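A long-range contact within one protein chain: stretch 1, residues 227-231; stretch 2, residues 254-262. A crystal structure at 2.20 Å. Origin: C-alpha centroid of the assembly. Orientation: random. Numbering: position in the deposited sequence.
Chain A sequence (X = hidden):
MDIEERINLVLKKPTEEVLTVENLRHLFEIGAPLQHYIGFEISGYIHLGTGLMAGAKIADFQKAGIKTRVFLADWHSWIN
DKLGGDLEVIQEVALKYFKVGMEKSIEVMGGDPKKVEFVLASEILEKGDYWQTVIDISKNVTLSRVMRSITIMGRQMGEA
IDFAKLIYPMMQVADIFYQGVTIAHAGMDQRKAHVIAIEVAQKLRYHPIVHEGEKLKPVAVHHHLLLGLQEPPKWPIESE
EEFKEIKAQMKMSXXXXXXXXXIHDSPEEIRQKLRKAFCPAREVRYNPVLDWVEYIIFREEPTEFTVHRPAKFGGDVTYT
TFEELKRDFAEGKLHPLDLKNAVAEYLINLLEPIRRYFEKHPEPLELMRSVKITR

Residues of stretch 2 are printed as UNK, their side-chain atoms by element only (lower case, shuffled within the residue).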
ATOM      1  N   LEU A 227      17.198  27.931   3.550  1.00 25.70           N
ATOM      2  CA  LEU A 227      16.225  28.700   2.780  1.00 23.84           C
ATOM      3  C   LEU A 227      16.717  28.993   1.375  1.00 26.18           C
ATOM      4  O   LEU A 227      17.924  29.055   1.129  1.00 22.38           O
ATOM      5  CB  LEU A 227      15.948  30.039   3.464  1.00 22.25           C
ATOM      6  CG  LEU A 227      15.235  29.999   4.811  1.00 27.64           C
ATOM      7  CD1 LEU A 227      15.208  31.397   5.414  1.00 27.98           C
ATOM      8  CD2 LEU A 227      13.819  29.440   4.625  1.00 22.60           C
ATOM      9  N   GLY A 228      15.777  29.157   0.449  1.00 24.92           N
ATOM     10  CA  GLY A 228      16.142  29.522  -0.905  1.00 23.39           C
ATOM     11  C   GLY A 228      16.547  30.992  -0.810  1.00 21.03           C
ATOM     12  O   GLY A 228      16.232  31.648   0.178  1.00 19.84           O
ATOM     13  N   LEU A 229      17.224  31.523  -1.823  1.00 23.29           N
ATOM     14  CA  LEU A 229      17.678  32.912  -1.786  1.00 24.30           C
ATOM     15  C   LEU A 229      16.650  33.957  -2.221  1.00 27.92           C
ATOM     16  O   LEU A 229      16.897  35.153  -2.092  1.00 26.77           O
ATOM     17  CB  LEU A 229      18.937  33.056  -2.641  1.00 19.79           C
ATOM     18  CG  LEU A 229      20.113  32.176  -2.203  1.00 25.91           C
ATOM     19  CD1 LEU A 229      21.239  32.244  -3.225  1.00 19.96           C
ATOM     20  CD2 LEU A 229      20.594  32.620  -0.830  1.00 18.51           C
ATOM     21  N   GLN A 230      15.498  33.508  -2.717  1.00 28.82           N
ATOM     22  CA  GLN A 230      14.458  34.421  -3.195  1.00 30.24           C
ATOM     23  C   GLN A 230      13.760  35.224  -2.096  1.00 32.68           C
ATOM     24  O   GLN A 230      13.674  34.782  -0.948  1.00 30.49           O
ATOM     25  CB  GLN A 230      13.402  33.646  -4.001  1.00 28.08           C
ATOM     26  CG  GLN A 230      12.440  32.781  -3.170  1.00 30.05           C
ATOM     27  CD  GLN A 230      13.063  31.480  -2.682  1.00 32.29           C
ATOM     28  OE1 GLN A 230      14.042  30.986  -3.255  1.00 30.64           O
ATOM     29  NE2 GLN A 230      12.480  30.905  -1.635  1.00 26.39           N
ATOM     30  N   GLU A 231      13.258  36.409  -2.450  1.00 35.69           N
ATOM     31  CA  GLU A 231      12.560  37.230  -1.471  1.00 41.21           C
ATOM     32  C   GLU A 231      11.213  36.583  -1.182  1.00 37.14           C
ATOM     33  O   GLU A 231      10.629  35.937  -2.052  1.00 40.86           O
ATOM     34  CB  GLU A 231      12.361  38.665  -1.978  1.00 46.88           C
ATOM     35  CG  GLU A 231      11.427  38.813  -3.165  1.00 61.87           C
ATOM     36  CD  GLU A 231      10.467  39.988  -3.002  1.00 70.91           C
ATOM     37  OE1 GLU A 231      10.925  41.101  -2.654  1.00 65.84           O
ATOM     38  OE2 GLU A 231       9.251  39.795  -3.226  1.00 77.82           O
ATOM     39  N   UNK A 254      12.163  23.942  -2.814  1.00 34.67           N
ATOM     40  CA  UNK A 254      11.010  24.414  -3.566  1.00 38.46           C
ATOM     41  C   UNK A 254      11.304  25.628  -4.447  1.00 38.33           C
ATOM     42  O   UNK A 254      10.427  26.092  -5.180  1.00 35.84           O
ATOM     43  c   UNK A 254       9.861  24.722  -2.604  1.00 38.60           C
ATOM     44  c   UNK A 254       7.892  23.779  -1.327  1.00 56.34           C
ATOM     45  c   UNK A 254       9.177  23.462  -2.081  1.00 45.55           C
ATOM     46  n   UNK A 254       7.672  21.414  -0.461  1.00 68.06           N
ATOM     47  c   UNK A 254       7.006  22.535  -1.189  1.00 63.15           C
ATOM     48  N   UNK A 255      12.540  26.124  -4.382  1.00 34.81           N
ATOM     49  CA  UNK A 255      12.958  27.301  -5.153  1.00 35.26           C
ATOM     50  C   UNK A 255      13.253  27.034  -6.630  1.00 36.13           C
ATOM     51  O   UNK A 255      13.553  25.908  -7.029  1.00 33.36           O
ATOM     52  o   UNK A 255      14.025  28.272  -3.175  1.00 36.87           O
ATOM     53  c   UNK A 255      14.220  27.922  -4.533  1.00 30.28           C
ATOM     54  N   UNK A 256      13.171  28.089  -7.433  1.00 38.12           N
ATOM     55  CA  UNK A 256      13.488  27.992  -8.851  1.00 41.76           C
ATOM     56  C   UNK A 256      15.016  27.906  -8.918  1.00 38.86           C
ATOM     57  O   UNK A 256      15.710  28.346  -8.002  1.00 37.32           O
ATOM     58  c   UNK A 256      13.013  29.245  -9.597  1.00 42.19           C
ATOM     59  c   UNK A 256       9.438  28.363 -10.802  1.00 61.41           C
ATOM     60  c   UNK A 256      10.951  28.268 -10.648  1.00 57.95           C
ATOM     61  c   UNK A 256      11.502  29.365  -9.742  1.00 53.11           C
ATOM     62  n   UNK A 256       9.018  29.618 -11.482  1.00 66.10           N
ATOM     63  N   UNK A 257      15.556  27.336 -10.001  1.00 36.26           N
ATOM     64  CA  UNK A 257      17.003  27.195 -10.185  1.00 39.06           C
ATOM     65  C   UNK A 257      17.790  28.486  -9.930  1.00 40.12           C
ATOM     66  O   UNK A 257      18.914  28.453  -9.417  1.00 37.53           O
ATOM     67  c   UNK A 257      15.882  25.918 -11.813  1.00 38.78           C
ATOM     68  c   UNK A 257      17.112  26.738 -11.637  1.00 40.72           C
ATOM     69  c   UNK A 257      14.824  26.767 -11.145  1.00 38.19           C
ATOM     70  N   UNK A 258      17.187  29.620 -10.278  1.00 38.06           N
ATOM     71  CA  UNK A 258      17.836  30.919 -10.116  1.00 41.26           C
ATOM     72  C   UNK A 258      17.982  31.358  -8.658  1.00 38.95           C
ATOM     73  O   UNK A 258      18.791  32.240  -8.354  1.00 33.01           O
ATOM     74  c   UNK A 258      17.057  31.987 -10.903  1.00 55.06           C
ATOM     75  c   UNK A 258      15.316  34.588  -8.697  1.00 82.24           C
ATOM     76  o   UNK A 258      13.108  34.657  -7.760  1.00 83.70           O
ATOM     77  c   UNK A 258      15.995  32.710 -10.096  1.00 65.37           C
ATOM     78  c   UNK A 258      16.278  33.930  -9.472  1.00 73.84           C
ATOM     79  c   UNK A 258      13.748  32.809  -9.153  1.00 77.74           C
ATOM     80  c   UNK A 258      14.053  34.021  -8.539  1.00 82.99           C
ATOM     81  c   UNK A 258      14.719  32.163  -9.928  1.00 72.48           C
ATOM     82  N   UNK A 259      17.198  30.753  -7.766  1.00 33.56           N
ATOM     83  CA  UNK A 259      17.235  31.098  -6.342  1.00 33.68           C
ATOM     84  C   UNK A 259      17.802  29.984  -5.470  1.00 32.82           C
ATOM     85  O   UNK A 259      17.676  30.002  -4.239  1.00 31.10           O
ATOM     86  o   UNK A 259      15.452  32.721  -6.345  1.00 46.20           O
ATOM     87  c   UNK A 259      15.839  31.459  -5.846  1.00 31.71           C
ATOM     88  N   UNK A 260      18.423  29.010  -6.118  1.00 31.84           N
ATOM     89  CA  UNK A 260      19.027  27.905  -5.404  1.00 27.80           C
ATOM     90  C   UNK A 260      20.433  27.739  -5.951  1.00 27.60           C
ATOM     91  O   UNK A 260      20.667  27.927  -7.139  1.00 24.89           O
ATOM     92  c   UNK A 260      18.224  26.636  -5.626  1.00 27.85           C
ATOM     93  N   UNK A 261      21.379  27.414  -5.083  1.00 22.31           N
ATOM     94  CA  UNK A 261      22.733  27.200  -5.543  1.00 21.75           C
ATOM     95  C   UNK A 261      22.988  25.696  -5.535  1.00 25.39           C
ATOM     96  O   UNK A 261      22.664  25.006  -4.564  1.00 23.29           O
ATOM     97  c   UNK A 261      25.171  27.479  -5.003  1.00 17.20           C
ATOM     98  c   UNK A 261      23.607  29.444  -4.828  1.00 19.96           C
ATOM     99  c   UNK A 261      23.750  27.922  -4.646  1.00 22.51           C
ATOM    100  N   UNK A 262      23.543  25.197  -6.635  1.00 21.06           N
ATOM    101  CA  UNK A 262      23.850  23.782  -6.777  1.00 22.52           C
ATOM    102  C   UNK A 262      25.339  23.544  -6.546  1.00 19.54           C
ATOM    103  O   UNK A 262      26.173  24.420  -6.804  1.00 21.91           O
ATOM    104  c   UNK A 262      20.219  24.786  -9.633  1.00 29.88           C
ATOM    105  c   UNK A 262      19.233  24.145  -8.886  1.00 21.74           C
ATOM    106  c   UNK A 262      23.400  23.304  -8.156  1.00 21.95           C
ATOM    107  c   UNK A 262      19.595  23.231  -7.917  1.00 27.62           C
ATOM    108  c   UNK A 262      20.949  22.955  -7.692  1.00 23.48           C
ATOM    109  c   UNK A 262      21.569  24.504  -9.402  1.00 22.17           C
ATOM    110  c   UNK A 262      21.944  23.587  -8.432  1.00 23.90           C
TER
HETATM  111  O   HOH W   1      12.479  30.468  -6.157  1.00 37.87           O
HETATM  112  O   HOH W   2      13.470  37.001  -5.820  1.00 47.19           O

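Position 254 carries four carbons in a row ending in a nitrogen, an unbranched chain whose end leads away from stretch 1 and touches nothing there. It is Lys254.

Position 255 has one carbon and one oxygen. That oxygen lies 2.7 Å from Gln230 OE1 and 3.3 Å from Gly228 CA. A short hydroxyl side chain fits: Ser255, whose OG donates a hydrogen bond to Gln230 OE1. The bare alpha carbon opposite it matters, because an ideal CB on Gly228 would sit 1.9 Å from Ser255 OG, a clash.

Position 256 shows four carbons in a row and a terminal nitrogen, with the end leading away from stretch 1. This is Lys256. Its contribution runs through the backbone: Lys256 N donates to water 1 at 2.8 Å, and that water gives a weak hydrogen bond to Gln230 OE1 at 3.3 Å.

Position 257 has three carbons closing a ring onto the backbone nitrogen, the mark of proline. Pro257 is out of reach of stretch 1 and opens the short 3-10 segment.

Position 258 bears one carbon, then a six-carbon ring with an oxygen attached, and that oxygen lies 3.9 Å from Gln230 CB. It is Tyr258. Its CA-to-CB bond points sideways, yet the end of the side chain comes nearer. The side chain is poorly ordered, so the position of its end is less certain.

Position 259 has one carbon and one oxygen, and its CB packs 3.2 Å from Gln230 OE1. It is Ser259. The main chain contributes too: Leu229 N donates to Ser259 O at 2.9 Å, nearly straight at 174°.

Position 260 has a single side-chain carbon, pointing away from stretch 1, hence Ala260.

Position 261 has one carbon carrying two more, a beta-branched group beside Leu229: Val261. Leu229 CD1 meets Val261 CG2 at 4.0 Å, an apolar contact between buried residues.

Position 262 has one carbon and a six-carbon ring without oxygen. Phe262 is out of reach.

One backbone hydrogen bond fixes Leu229 against Ser259, and the turn behind that carbonyl is tied by Ser259 N donating to Lys256 O at 2.8 Å. Gln230 then reaches back so that its OE1 can accept from Ser255 OG, while its NE2 is satisfied elsewhere in the structure. Glycine leaves room for the serine hydroxyl, and the leucine-valine pair adds a small apolar patch. With just 260 Å² buried, the contact relies on close local fit rather than broad packing.

Stretch 2 (254-262) KSKPYSAVF
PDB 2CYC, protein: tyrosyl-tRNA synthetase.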